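Local coordinates for protein ABC transporter (Caldanaerobius, PDB 4G68) that probably binds xylan-derived oligosaccharides outside the cell and delivers them to an ABC transporter for uptake, at residues Trp44-Thr48 / Val76-Tyr82; Gly147-Gln153 / Gly318-Met324; Met204-Asp208 / Pro390-Ile394; Phe251-Met256 / Leu411-Gln415. All blocks are in the same frame, centred on the assembly; numbering follows the deposited sequence.

How the contacts relate
From the N terminus, contact 1 comes first: it brings strand 40-45 beside strand 71-76 after a loop that includes helix 52-66, and it is complete before any other contact opens. Contacts 2, 3 and 4 then open in turn, at 147-153, 204-208 and 251-256, and close in the same order, at 318-324, 390-394 and 411-415, so each crosses the other two and none nests. Contact 2 pairs strands 144-160 and 317-325 antiparallel in the sheet of contact 1, and Phe47 packs on Phe150 between them. Gln153 and Val320 lead on to contact 3, which joins helix 201-215 to helix 392-395. Tyr206 and Tyr207 link contact 3 to contact 4, at the end of helix 398-412.

Contact 1 of 4, residues Trp44-Thr48 / Val76-Tyr82; sequences WNLFT and VTENDAY
Asn45 and Val76 form a parallel bridge at the ends of strands 40-45 and 71-76, which are linked through helix 52-66 as a beta-alpha-beta crossover in the N-terminal part of this solute-binding fold. Thr77 N donates to Asn45 O at 3.2 Å, lying in the carbonyl plane, while Val76 CA brings a CA-H...O contact of 3.4 Å to the same Asn45 O. A further CA-H...O contact joins Leu46 CA to Thr77 O at 3.1 Å. Asn45 then bends its own chain: its OD1 accepts from Phe47 N at 3.1 Å on a lone pair, an Asx turn. On the other chain Glu78 is the N-cap of helix 79-91, and its carboxylate takes Ala81 N at 3.0 Å on the syn side of OE1 but tilted from the carboxylate plane, and Asp80 N on OE2 at 2.8 Å from above that plane. One turn into this helix, Tyr82 holds CG opposite its backbone N (chi1 178°), which lays the ring back along residues 44-46. Trp44 CB meets that ring at its edge, 3.7 Å from Tyr82 CE1, and the hydroxyl is hydrogen-bonded to Gln100 O on neighbouring strand 98-102. Leu46 runs alongside Asn79, both side chains pointing the same way, with Leu46 CD2 3.1 Å from Asn79 OD1.

Contact 2 of 4, residues Gly147-Gln153 / Gly318-Met324; sequences GIPFDQQ and GTVGALM
Backbone hydrogen bonds tie Ile148 to Leu323 in both directions, Ile148 N to Leu323 O and Leu323 N to Ile148 O each spanning 2.9 Å. The far end closes in the same way around Gln153 and Gly318, where Gln153 N reaches Gly318 O at 2.7 Å. Between them two carbonyls are shared. Gly321 O takes Phe150 N at 2.9 Å and, weakly, Asp151 N; Asp151 O takes Gly321 N at 3.1 Å from above the carbonyl plane and, weakly, Val320 N. Among the side chains, a chi1 of 80° sets Asp151 CG between its backbone N and carbonyl carbon, bringing OD1 to 3.3 Å from Gly321 CA. The Phe150 ring lies obliquely against the Gly321-Ala322 peptide, CE2 3.5 Å from Ala322 N, and makes apolar contact with Leu323 CD2. Val320 CG2 packs crosswise on the Gln153 side chain, 3.6 Å from its amide carbon CD. The paired doublings are classic beta bulges in an antiparallel pair, probably part of the hinge strands that join the two lobes of solute-binding proteins.

Contact 3 of 4, residues Met204-Asp208 / Pro390-Ile394; sequences MWYYD and PAWDI
Asp208 of helix 201-215 receives the start of the short helix 392-395, in the C-terminal part of the chain: Trp392 N, just after the N-cap residue Ala391, donates to Asp208 OD2 at 2.8 Å in a nearly straight bond, although the modelled place of OD2 is less certain. Asp208 CG lies anti to the carbonyl carbon, beside the backbone N (chi1 -63°), and the carboxylate is stacked on the Trp392 indole, the two planes 21° apart, with Asp208 OD1 3.3 Å above the Trp392 ring plane and toward its rim; that oxygen is hydrogen-bonded to His404 of helix 398-412, whose ring also stacks on Trp392. Tyr207 completes the setting by turning its edge to the face of the Trp392 six-membered ring, a T-shaped pair with centroids 5.9 Å apart and planes at 85°. At the N-cap the Ala391 methyl CB sits 3.5 Å from Trp205 NE1; further into the helix, Met204 SD approaches Asp393 CB at 3.7 Å. Two waters bridge the helices. One accepts from Trp205 NE1 at 3.2 Å, in the indole plane, and donates to Asp393 OD1 at 2.7 Å; the other accepts from Trp392 NE1 at 2.9 Å and donates to Asp208 O. Both indole N-H groups are thus satisfied by water, and the nearby helix start and the His404 bond to OD1 would probably stabilise Asp208 as the anion.

Contact 4 of 4, residues Phe251-Met256 / Leu411-Gln415; sequences FDSGFM and LFAKQ
Phe255 N donates to Asp252 O at 3.2 Å, closing the type I beta turn 252-255 that follows Phe251 and delivers Phe255 and Met256 to the end of helix 398-412. That helix finishes in a Schellman motif, Lys414 leaving it with positive phi, and its last turn offers Phe412 to the 252-255 turn. Phe251, Phe255 and Phe412 make an aromatic cluster. In the first pair Phe412 directs its edge to the face of Phe251 in an offset edge-to-face arrangement, centroids 5.6 Å apart and planes at 66°; Phe251 CE2 comes within 3.7 Å of Phe412 CE2. The second pair is oblique, with Phe255 CE1 at 3.6 Å from Phe412 CD2. Phe255 has its CG between the backbone N and the carbonyl carbon (chi1 75°), a rotamer that folds the ring back between its neighbours: Phe251 CB lies 3.5 Å above one face of the Phe255 ring, and Met256 CG 3.9 Å above the other. Leu195 touches all three phenylalanines, and Leu242 of helix 233-248 also packs on Phe412, joining the turn and the helix end to the surrounding core. Toward the more exposed side the thioether finishes the contact, bent at its last torsion, with Met256 SD resting 3.6 Å from Ala413 CB.

Contact 1 of 4, residues Trp44-Thr48 / Val76-Tyr82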
loop_
_atom_site.group_PDB
_atom_site.type_symbol
_atom_site.label_atom_id
_atom_site.label_comp_id
_atom_site.label_asym_id
_atom_site.label_seq_id
_atom_site.Cartn_x
_atom_site.Cartn_y
_atom_site.Cartn_z
ATOM N N TRP C 44 -10.841 -6.023 -14.189
ATOM C CA TRP C 44 -10.626 -6.640 -12.885
ATOM C C TRP C 44 -10.051 -5.653 -11.888
ATOM O O TRP C 44 -9.188 -4.854 -12.242
ATOM C CB TRP C 44 -9.676 -7.832 -12.959
ATOM C CG TRP C 44 -10.148 -8.995 -13.846
ATOM C CD1 TRP C 44 -11.357 -9.137 -14.533
ATOM C CD2 TRP C 44 -9.393 -10.225 -14.144
ATOM N NE1 TRP C 44 -11.397 -10.339 -15.238
ATOM C CE2 TRP C 44 -10.259 -11.043 -15.030
ATOM C CE3 TRP C 44 -8.139 -10.710 -13.780
ATOM C CZ2 TRP C 44 -9.846 -12.264 -15.536
ATOM C CZ3 TRP C 44 -7.733 -11.956 -14.298
ATOM C CH2 TRP C 44 -8.573 -12.713 -15.153
ATOM N N ASN C 45 -10.508 -5.736 -10.632
ATOM C CA ASN C 45 -9.951 -4.922 -9.524
ATOM C C ASN C 45 -10.092 -5.653 -8.180
ATOM O O ASN C 45 -10.690 -6.753 -8.122
ATOM C CB ASN C 45 -10.574 -3.511 -9.493
ATOM C CG ASN C 45 -12.052 -3.540 -9.163
ATOM O OD1 ASN C 45 -12.430 -3.631 -7.985
ATOM N ND2 ASN C 45 -12.894 -3.495 -10.191
ATOM N N LEU C 46 -9.537 -5.062 -7.117
ATOM C CA LEU C 46 -9.520 -5.722 -5.806
ATOM C C LEU C 46 -10.357 -5.007 -4.725
ATOM O O LEU C 46 -10.266 -5.359 -3.522
ATOM C CB LEU C 46 -8.096 -5.946 -5.313
ATOM C CG LEU C 46 -7.190 -4.733 -5.070
ATOM C CD1 LEU C 46 -7.854 -3.601 -4.284
ATOM C CD2 LEU C 46 -5.906 -5.156 -4.361
ATOM N N PHE C 47 -11.183 -4.033 -5.146
ATOM C CA PHE C 47 -12.039 -3.272 -4.203
ATOM C C PHE C 47 -13.249 -4.030 -3.624
ATOM O O PHE C 47 -14.422 -3.815 -4.001
ATOM C CB PHE C 47 -12.452 -1.929 -4.794
ATOM C CG PHE C 47 -11.311 -0.976 -4.948
ATOM C CD1 PHE C 47 -10.772 -0.317 -3.846
ATOM C CD2 PHE C 47 -10.761 -0.738 -6.204
ATOM C CE1 PHE C 47 -9.706 0.568 -4.010
ATOM C CE2 PHE C 47 -9.687 0.124 -6.365
ATOM C CZ PHE C 47 -9.162 0.790 -5.262
ATOM N N THR C 48 -12.945 -4.870 -2.645
ATOM C CA THR C 48 -13.893 -5.861 -2.142
ATOM C C THR C 48 -14.736 -5.385 -0.956
ATOM O O THR C 48 -15.893 -5.790 -0.805
ATOM C CB THR C 48 -13.135 -7.140 -1.776
ATOM O OG1 THR C 48 -14.023 -8.059 -1.159
ATOM C CG2 THR C 48 -11.972 -6.854 -0.844
ATOM N N VAL C 76 -14.464 -8.822 -9.297
ATOM C CA VAL C 76 -13.736 -8.341 -8.118
ATOM C C VAL C 76 -13.180 -9.501 -7.277
ATOM O O VAL C 76 -13.873 -10.488 -7.020
ATOM C CB VAL C 76 -14.604 -7.361 -7.306
ATOM C CG1 VAL C 76 -16.011 -7.892 -7.116
ATOM C CG2 VAL C 76 -13.957 -6.999 -5.989
ATOM N N THR C 77 -11.914 -9.376 -6.875
ATOM C CA THR C 77 -11.216 -10.441 -6.161
ATOM C C THR C 77 -10.460 -9.816 -5.024
ATOM O O THR C 77 -9.836 -8.771 -5.216
ATOM C CB THR C 77 -10.200 -11.157 -7.082
ATOM O OG1 THR C 77 -10.859 -11.580 -8.288
ATOM C CG2 THR C 77 -9.567 -12.367 -6.357
ATOM N N GLU C 78 -10.479 -10.484 -3.864
ATOM C CA GLU C 78 -9.716 -10.039 -2.697
ATOM C C GLU C 78 -8.239 -9.841 -3.070
ATOM O O GLU C 78 -7.626 -10.670 -3.771
ATOM C CB GLU C 78 -9.891 -10.992 -1.488
ATOM C CG GLU C 78 -9.102 -10.585 -0.221
ATOM C CD GLU C 78 -7.634 -10.952 -0.267
ATOM O OE1 GLU C 78 -7.294 -11.993 -0.881
ATOM O OE2 GLU C 78 -6.774 -10.183 0.258
ATOM N N ASN C 79 -7.698 -8.713 -2.609
ATOM C CA ASN C 79 -6.291 -8.334 -2.751
ATOM C C ASN C 79 -5.229 -9.476 -2.941
ATOM O O ASN C 79 -4.499 -9.538 -3.966
ATOM C CB ASN C 79 -5.943 -7.466 -1.503
ATOM C CG ASN C 79 -4.523 -7.051 -1.472
ATOM O OD1 ASN C 79 -3.940 -6.766 -2.524
ATOM N ND2 ASN C 79 -3.923 -7.023 -0.279
ATOM N N ASP C 80 -5.112 -10.370 -1.968
ATOM C CA ASP C 80 -4.043 -11.364 -2.040
ATOM C C ASP C 80 -4.328 -12.454 -3.065
ATOM O O ASP C 80 -3.411 -12.934 -3.760
ATOM C CB ASP C 80 -3.706 -11.910 -0.648
ATOM C CG ASP C 80 -2.848 -10.948 0.137
ATOM O OD1 ASP C 80 -1.643 -10.787 -0.203
ATOM O OD2 ASP C 80 -3.373 -10.308 1.068
ATOM N N ALA C 81 -5.602 -12.799 -3.174
ATOM C CA ALA C 81 -6.088 -13.739 -4.196
ATOM C C ALA C 81 -6.000 -13.115 -5.607
ATOM O O ALA C 81 -5.845 -13.828 -6.622
ATOM C CB ALA C 81 -7.523 -14.175 -3.873
ATOM N N TYR C 82 -6.100 -11.786 -5.667
ATOM C CA TYR C 82 -6.076 -11.080 -6.947
ATOM C C TYR C 82 -4.652 -11.140 -7.543
ATOM O O TYR C 82 -4.446 -11.305 -8.756
ATOM C CB TYR C 82 -6.527 -9.624 -6.716
ATOM C CG TYR C 82 -6.481 -8.796 -7.971
ATOM C CD1 TYR C 82 -7.559 -8.796 -8.869
ATOM C CD2 TYR C 82 -5.365 -8.002 -8.266
ATOM C CE1 TYR C 82 -7.516 -8.040 -10.013
ATOM C CE2 TYR C 82 -5.301 -7.253 -9.446
ATOM C CZ TYR C 82 -6.372 -7.277 -10.308
ATOM O OH TYR C 82 -6.318 -6.534 -11.457
#

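Contact 2 of 4, residues Gly147-Gln153 / Gly318-Met324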
loop_
_atom_site.group_PDB
_atom_site.type_symbol
_atom_site.label_atom_id
_atom_site.label_comp_id
_atom_site.label_asym_id
_atom_site.label_seq_id
_atom_site.Cartn_x
_atom_site.Cartn_y
_atom_site.Cartn_z
ATOM N N GLY C 147 0.662 2.278 -18.318
ATOM C CA GLY C 147 -0.467 2.248 -17.406
ATOM C C GLY C 147 -0.979 3.662 -17.138
ATOM O O GLY C 147 -0.268 4.631 -17.388
ATOM N N ILE C 148 -2.216 3.750 -16.656
ATOM C CA ILE C 148 -2.828 5.014 -16.246
ATOM C C ILE C 148 -2.823 4.973 -14.701
ATOM O O ILE C 148 -3.532 4.167 -14.109
ATOM C CB ILE C 148 -4.307 5.127 -16.779
ATOM C CG1 ILE C 148 -4.379 5.092 -18.340
ATOM C CG2 ILE C 148 -5.005 6.354 -16.225
ATOM C CD1 ILE C 148 -3.419 6.018 -19.082
ATOM N N PRO C 149 -2.018 5.835 -14.041
ATOM C CA PRO C 149 -1.967 5.807 -12.578
ATOM C C PRO C 149 -3.313 6.256 -12.021
ATOM O O PRO C 149 -4.038 7.028 -12.706
ATOM C CB PRO C 149 -0.837 6.816 -12.236
ATOM C CG PRO C 149 -0.124 7.034 -13.526
ATOM C CD PRO C 149 -1.174 6.900 -14.582
ATOM N N PHE C 150 -3.679 5.785 -10.820
ATOM C CA PHE C 150 -4.903 6.328 -10.187
ATOM C C PHE C 150 -4.776 6.642 -8.689
ATOM O O PHE C 150 -5.518 7.476 -8.181
ATOM C CB PHE C 150 -6.123 5.459 -10.456
ATOM C CG PHE C 150 -6.170 4.189 -9.631
ATOM C CD1 PHE C 150 -6.791 4.174 -8.381
ATOM C CD2 PHE C 150 -5.623 2.997 -10.128
ATOM C CE1 PHE C 150 -6.814 3.008 -7.600
ATOM C CE2 PHE C 150 -5.682 1.820 -9.374
ATOM C CZ PHE C 150 -6.274 1.830 -8.109
ATOM N N ASP C 151 -3.845 5.987 -7.999
ATOM C CA ASP C 151 -3.617 6.318 -6.587
ATOM C C ASP C 151 -2.181 6.167 -6.063
ATOM O O ASP C 151 -1.302 5.638 -6.737
ATOM C CB ASP C 151 -4.720 5.715 -5.663
ATOM C CG ASP C 151 -4.530 4.213 -5.315
ATOM O OD1 ASP C 151 -3.458 3.629 -5.519
ATOM O OD2 ASP C 151 -5.498 3.626 -4.751
ATOM N N GLN C 152 -1.939 6.735 -4.893
ATOM C CA GLN C 152 -0.634 6.737 -4.319
ATOM C C GLN C 152 -0.760 6.209 -2.932
ATOM O O GLN C 152 -1.781 6.394 -2.291
ATOM C CB GLN C 152 0.058 8.106 -4.307
ATOM C CG GLN C 152 -0.796 9.345 -4.365
ATOM C CD GLN C 152 0.042 10.639 -4.330
ATOM O OE1 GLN C 152 0.908 10.834 -3.453
ATOM N NE2 GLN C 152 -0.207 11.525 -5.312
ATOM N N GLN C 153 0.277 5.496 -2.490
ATOM C CA GLN C 153 0.297 4.997 -1.110
ATOM C C GLN C 153 1.245 5.813 -0.244
ATOM O O GLN C 153 2.156 6.537 -0.754
ATOM C CB GLN C 153 0.767 3.490 -1.106
ATOM C CG GLN C 153 -0.174 2.518 -1.930
ATOM C CD GLN C 153 0.261 1.019 -1.914
ATOM O OE1 GLN C 153 1.290 0.667 -1.373
ATOM N NE2 GLN C 153 -0.512 0.154 -2.540
ATOM N N GLY C 318 4.265 5.818 -2.432
ATOM C CA GLY C 318 4.604 6.323 -3.804
ATOM C C GLY C 318 3.381 6.141 -4.699
ATOM O O GLY C 318 2.371 5.593 -4.239
ATOM N N THR C 319 3.464 6.594 -5.952
ATOM C CA THR C 319 2.331 6.476 -6.886
ATOM C C THR C 319 2.408 5.105 -7.558
ATOM O O THR C 319 3.120 4.897 -8.528
ATOM C CB THR C 319 2.290 7.601 -7.923
ATOM O OG1 THR C 319 2.266 8.856 -7.245
ATOM C CG2 THR C 319 1.040 7.446 -8.856
ATOM N N VAL C 320 1.630 4.163 -7.047
ATOM C CA VAL C 320 1.835 2.799 -7.466
ATOM C C VAL C 320 0.545 2.155 -7.904
ATOM O O VAL C 320 0.609 1.115 -8.555
ATOM C CB VAL C 320 2.437 1.928 -6.325
ATOM C CG1 VAL C 320 3.927 2.276 -6.070
ATOM C CG2 VAL C 320 1.619 2.128 -5.044
ATOM N N GLY C 321 -0.621 2.721 -7.525
ATOM C CA GLY C 321 -1.891 2.118 -7.961
ATOM C C GLY C 321 -2.110 2.550 -9.415
ATOM O O GLY C 321 -2.043 3.718 -9.720
ATOM N N ALA C 322 -2.288 1.595 -10.324
ATOM C CA ALA C 322 -2.514 1.928 -11.751
ATOM C C ALA C 322 -3.490 0.921 -12.389
ATOM O O ALA C 322 -3.744 -0.157 -11.816
ATOM C CB ALA C 322 -1.218 2.005 -12.545
ATOM N N LEU C 323 -4.058 1.337 -13.530
ATOM C CA LEU C 323 -4.829 0.465 -14.435
ATOM C C LEU C 323 -3.992 0.182 -15.685
ATOM O O LEU C 323 -3.422 1.102 -16.254
ATOM C CB LEU C 323 -6.167 1.103 -14.835
ATOM C CG LEU C 323 -7.083 1.543 -13.679
ATOM C CD1 LEU C 323 -8.396 2.115 -14.181
ATOM C CD2 LEU C 323 -7.341 0.370 -12.737
HETATM N N MSE C 324 -3.934 -1.093 -16.097
HETATM C CA MSE C 324 -3.235 -1.466 -17.358
HETATM C C MSE C 324 -4.244 -2.071 -18.318
HETATM O O MSE C 324 -5.266 -2.628 -17.903
HETATM C CB MSE C 324 -2.074 -2.378 -17.013
HETATM C CG MSE C 324 -0.917 -1.528 -16.488
HETATM SE SE MSE C 324 0.590 -2.769 -16.161
HETATM C CE MSE C 324 1.873 -1.340 -15.765
#

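Contact 3 of 4, residues Met204-Asp208 / Pro390-Ile394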
loop_
_atom_site.group_PDB
_atom_site.type_symbol
_atom_site.label_atom_id
_atom_site.label_comp_id
_atom_site.label_asym_id
_atom_site.label_seq_id
_atom_site.Cartn_x
_atom_site.Cartn_y
_atom_site.Cartn_z
ATOM N N MET C 204 5.440 -6.911 6.731
ATOM C CA MET C 204 6.563 -6.557 5.910
ATOM C C MET C 204 6.685 -5.002 5.922
ATOM O O MET C 204 7.729 -4.512 6.141
ATOM C CB MET C 204 6.291 -7.117 4.499
ATOM C CG MET C 204 7.495 -7.337 3.635
ATOM S SD MET C 204 7.221 -6.839 1.887
ATOM C CE MET C 204 6.626 -5.146 2.188
ATOM N N TRP C 205 5.606 -4.267 5.624
ATOM C CA TRP C 205 5.528 -2.779 5.955
ATOM C C TRP C 205 6.297 -2.246 7.195
ATOM O O TRP C 205 7.012 -1.181 7.137
ATOM C CB TRP C 205 4.058 -2.340 5.994
ATOM C CG TRP C 205 3.552 -2.137 4.602
ATOM C CD1 TRP C 205 3.454 -3.097 3.585
ATOM C CD2 TRP C 205 3.145 -0.874 3.977
ATOM N NE1 TRP C 205 3.074 -2.504 2.395
ATOM C CE2 TRP C 205 2.874 -1.183 2.563
ATOM C CE3 TRP C 205 3.050 0.438 4.406
ATOM C CZ2 TRP C 205 2.426 -0.211 1.678
ATOM C CZ3 TRP C 205 2.616 1.403 3.532
ATOM C CH2 TRP C 205 2.326 1.102 2.185
ATOM N N TYR C 206 6.126 -2.943 8.327
ATOM C CA TYR C 206 6.800 -2.603 9.557
ATOM C C TYR C 206 8.283 -2.696 9.326
ATOM O O TYR C 206 9.004 -1.725 9.633
ATOM C CB TYR C 206 6.373 -3.569 10.700
ATOM C CG TYR C 206 5.001 -3.399 11.264
ATOM C CD1 TYR C 206 4.846 -3.224 12.641
ATOM C CD2 TYR C 206 3.843 -3.545 10.483
ATOM C CE1 TYR C 206 3.601 -3.094 13.200
ATOM C CE2 TYR C 206 2.570 -3.447 11.052
ATOM C CZ TYR C 206 2.472 -3.236 12.419
ATOM O OH TYR C 206 1.240 -3.081 13.053
ATOM N N TYR C 207 8.747 -3.831 8.766
ATOM C CA TYR C 207 10.208 -4.026 8.604
ATOM C C TYR C 207 10.786 -3.041 7.601
ATOM O O TYR C 207 11.773 -2.373 7.869
ATOM C CB TYR C 207 10.574 -5.482 8.116
ATOM C CG TYR C 207 12.028 -5.522 7.844
ATOM C CD1 TYR C 207 12.934 -5.810 8.866
ATOM C CD2 TYR C 207 12.530 -5.138 6.603
ATOM C CE1 TYR C 207 14.318 -5.753 8.623
ATOM C CE2 TYR C 207 13.882 -5.040 6.359
ATOM C CZ TYR C 207 14.784 -5.380 7.361
ATOM O OH TYR C 207 16.133 -5.322 7.063
ATOM N N ASP C 208 10.185 -2.976 6.405
ATOM C CA ASP C 208 10.557 -1.911 5.432
ATOM C C ASP C 208 10.689 -0.510 6.021
ATOM O O ASP C 208 11.699 0.177 5.771
ATOM C CB ASP C 208 9.577 -1.855 4.266
ATOM C CG ASP C 208 9.559 -3.119 3.454
ATOM O OD1 ASP C 208 10.316 -4.018 3.787
ATOM O OD2 ASP C 208 8.748 -3.231 2.492
ATOM N N PRO C 390 8.618 2.603 -2.689
ATOM C CA PRO C 390 7.472 1.662 -2.478
ATOM C C PRO C 390 7.810 0.493 -1.563
ATOM O O PRO C 390 8.996 0.183 -1.350
ATOM C CB PRO C 390 7.162 1.148 -3.906
ATOM C CG PRO C 390 7.719 2.221 -4.838
ATOM C CD PRO C 390 8.968 2.725 -4.127
ATOM N N ALA C 391 6.792 -0.160 -1.046
ATOM C CA ALA C 391 6.967 -1.381 -0.228
ATOM C C ALA C 391 7.750 -2.394 -1.034
ATOM O O ALA C 391 7.615 -2.480 -2.297
ATOM C CB ALA C 391 5.620 -1.948 0.096
ATOM N N TRP C 392 8.568 -3.197 -0.347
ATOM C CA TRP C 392 9.569 -4.035 -1.097
ATOM C C TRP C 392 8.960 -5.142 -1.938
ATOM O O TRP C 392 9.531 -5.590 -2.952
ATOM C CB TRP C 392 10.571 -4.592 -0.086
ATOM C CG TRP C 392 11.443 -3.529 0.611
ATOM C CD1 TRP C 392 11.192 -2.164 0.793
ATOM C CD2 TRP C 392 12.698 -3.791 1.307
ATOM N NE1 TRP C 392 12.221 -1.559 1.493
ATOM C CE2 TRP C 392 13.154 -2.500 1.851
ATOM C CE3 TRP C 392 13.484 -4.943 1.510
ATOM C CZ2 TRP C 392 14.348 -2.383 2.551
ATOM C CZ3 TRP C 392 14.643 -4.813 2.246
ATOM C CH2 TRP C 392 15.067 -3.553 2.760
ATOM N N ASP C 393 7.784 -5.634 -1.544
ATOM C CA ASP C 393 7.071 -6.622 -2.314
ATOM C C ASP C 393 6.441 -6.070 -3.616
ATOM O O ASP C 393 6.158 -6.872 -4.534
ATOM C CB ASP C 393 6.020 -7.435 -1.508
ATOM C CG ASP C 393 4.770 -6.601 -1.044
ATOM O OD1 ASP C 393 4.834 -5.344 -1.134
ATOM O OD2 ASP C 393 3.742 -7.217 -0.512
ATOM N N ILE C 394 6.189 -4.750 -3.661
ATOM C CA ILE C 394 5.818 -4.038 -4.916
ATOM C C ILE C 394 7.050 -3.631 -5.692
ATOM O O ILE C 394 6.930 -3.403 -6.908
ATOM C CB ILE C 394 5.102 -2.702 -4.658
ATOM C CG1 ILE C 394 3.716 -2.909 -4.079
ATOM C CG2 ILE C 394 5.038 -1.820 -5.934
ATOM C CD1 ILE C 394 3.057 -1.590 -3.705
HETATM O O HOH W 1 2.652 -3.957 -0.370
HETATM O O HOH W 2 12.860 0.738 3.149
#

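Contact 4 of 4, residues Phe251-Met256 / Leu411-Gln415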
loop_
_atom_site.group_PDB
_atom_site.type_symbol
_atom_site.label_atom_id
_atom_site.label_comp_id
_atom_site.label_asym_id
_atom_site.label_seq_id
_atom_site.Cartn_x
_atom_site.Cartn_y
_atom_site.Cartn_z
ATOM N N PHE C 251 2.041 -7.405 19.705
ATOM C CA PHE C 251 1.018 -8.132 18.923
ATOM C C PHE C 251 0.251 -9.159 19.733
ATOM O O PHE C 251 0.820 -9.800 20.613
ATOM C CB PHE C 251 1.612 -8.729 17.611
ATOM C CG PHE C 251 2.534 -7.738 16.871
ATOM C CD1 PHE C 251 1.996 -6.623 16.168
ATOM C CD2 PHE C 251 3.949 -7.886 16.912
ATOM C CE1 PHE C 251 2.847 -5.693 15.571
ATOM C CE2 PHE C 251 4.782 -6.967 16.300
ATOM C CZ PHE C 251 4.252 -5.876 15.629
ATOM N N ASP C 252 -1.027 -9.332 19.439
ATOM C CA ASP C 252 -1.814 -10.403 20.042
ATOM C C ASP C 252 -1.150 -11.759 19.758
ATOM O O ASP C 252 -0.501 -11.932 18.731
ATOM C CB ASP C 252 -3.223 -10.427 19.484
ATOM C CG ASP C 252 -4.152 -9.409 20.155
ATOM O OD1 ASP C 252 -4.130 -9.229 21.408
ATOM O OD2 ASP C 252 -4.945 -8.792 19.404
ATOM N N SER C 253 -1.316 -12.718 20.659
ATOM C CA SER C 253 -0.742 -14.065 20.487
ATOM C C SER C 253 -0.932 -14.691 19.054
ATOM O O SER C 253 0.030 -15.139 18.425
ATOM C CB SER C 253 -1.261 -15.003 21.606
ATOM O OG SER C 253 -1.109 -14.415 22.913
ATOM N N GLY C 254 -2.152 -14.700 18.534
ATOM C CA GLY C 254 -2.404 -15.306 17.206
ATOM C C GLY C 254 -2.295 -14.429 15.953
ATOM O O GLY C 254 -2.884 -14.752 14.881
ATOM N N PHE C 255 -1.531 -13.340 16.052
ATOM C CA PHE C 255 -1.464 -12.349 14.947
ATOM C C PHE C 255 -1.021 -12.981 13.628
ATOM O O PHE C 255 -1.490 -12.558 12.576
ATOM C CB PHE C 255 -0.609 -11.124 15.345
ATOM C CG PHE C 255 0.893 -11.365 15.354
ATOM C CD1 PHE C 255 1.684 -10.826 14.372
ATOM C CD2 PHE C 255 1.513 -12.111 16.354
ATOM C CE1 PHE C 255 3.042 -11.016 14.362
ATOM C CE2 PHE C 255 2.895 -12.286 16.360
ATOM C CZ PHE C 255 3.649 -11.762 15.356
ATOM N N MET C 256 -0.146 -14.010 13.687
ATOM C CA MET C 256 0.389 -14.660 12.456
ATOM C C MET C 256 -0.674 -15.442 11.667
ATOM O O MET C 256 -0.491 -15.701 10.467
ATOM C CB MET C 256 1.667 -15.495 12.695
ATOM C CG MET C 256 2.929 -14.641 12.756
ATOM S SD MET C 256 4.460 -15.406 13.308
ATOM C CE MET C 256 3.887 -16.458 14.637
ATOM N N LEU C 411 11.210 -13.601 11.096
ATOM C CA LEU C 411 11.553 -12.625 12.140
ATOM C C LEU C 411 10.434 -12.439 13.170
ATOM O O LEU C 411 10.687 -12.501 14.392
ATOM C CB LEU C 411 11.930 -11.249 11.553
ATOM C CG LEU C 411 13.274 -11.087 10.838
ATOM C CD1 LEU C 411 13.350 -9.699 10.185
ATOM C CD2 LEU C 411 14.452 -11.304 11.793
ATOM N N PHE C 412 9.210 -12.174 12.696
ATOM C CA PHE C 412 8.050 -12.044 13.611
ATOM C C PHE C 412 7.858 -13.315 14.470
ATOM O O PHE C 412 7.328 -13.254 15.616
ATOM C CB PHE C 412 6.777 -11.785 12.833
ATOM C CG PHE C 412 6.569 -10.333 12.434
ATOM C CD1 PHE C 412 6.917 -9.869 11.116
ATOM C CD2 PHE C 412 6.060 -9.412 13.350
ATOM C CE1 PHE C 412 6.696 -8.545 10.745
ATOM C CE2 PHE C 412 5.829 -8.091 12.983
ATOM C CZ PHE C 412 6.168 -7.642 11.680
ATOM N N ALA C 413 8.260 -14.449 13.895
ATOM C CA ALA C 413 7.934 -15.785 14.445
ATOM C C ALA C 413 9.028 -16.224 15.364
ATOM O O ALA C 413 8.935 -17.285 15.976
ATOM C CB ALA C 413 7.781 -16.817 13.337
ATOM N N LYS C 414 10.076 -15.411 15.449
ATOM C CA LYS C 414 11.228 -15.704 16.313
ATOM C C LYS C 414 11.924 -17.011 15.882
ATOM O O LYS C 414 12.519 -17.702 16.726
ATOM C CB LYS C 414 10.784 -15.779 17.787
ATOM C CG LYS C 414 10.183 -14.498 18.355
ATOM C CD LYS C 414 11.237 -13.408 18.516
ATOM C CE LYS C 414 12.026 -13.648 19.792
ATOM N NZ LYS C 414 13.101 -12.645 19.990
ATOM N N GLN C 415 11.837 -17.325 14.573
ATOM C CA GLN C 415 12.471 -18.521 13.969
ATOM C C GLN C 415 13.786 -18.221 13.232
ATOM O O GLN C 415 14.583 -19.130 12.961
ATOM C CB GLN C 415 11.518 -19.246 13.029
ATOM C CG GLN C 415 10.306 -19.842 13.713
ATOM C CD GLN C 415 9.271 -20.327 12.723
ATOM O OE1 GLN C 415 9.625 -20.811 11.638
ATOM N NE2 GLN C 415 7.988 -20.221 13.107
#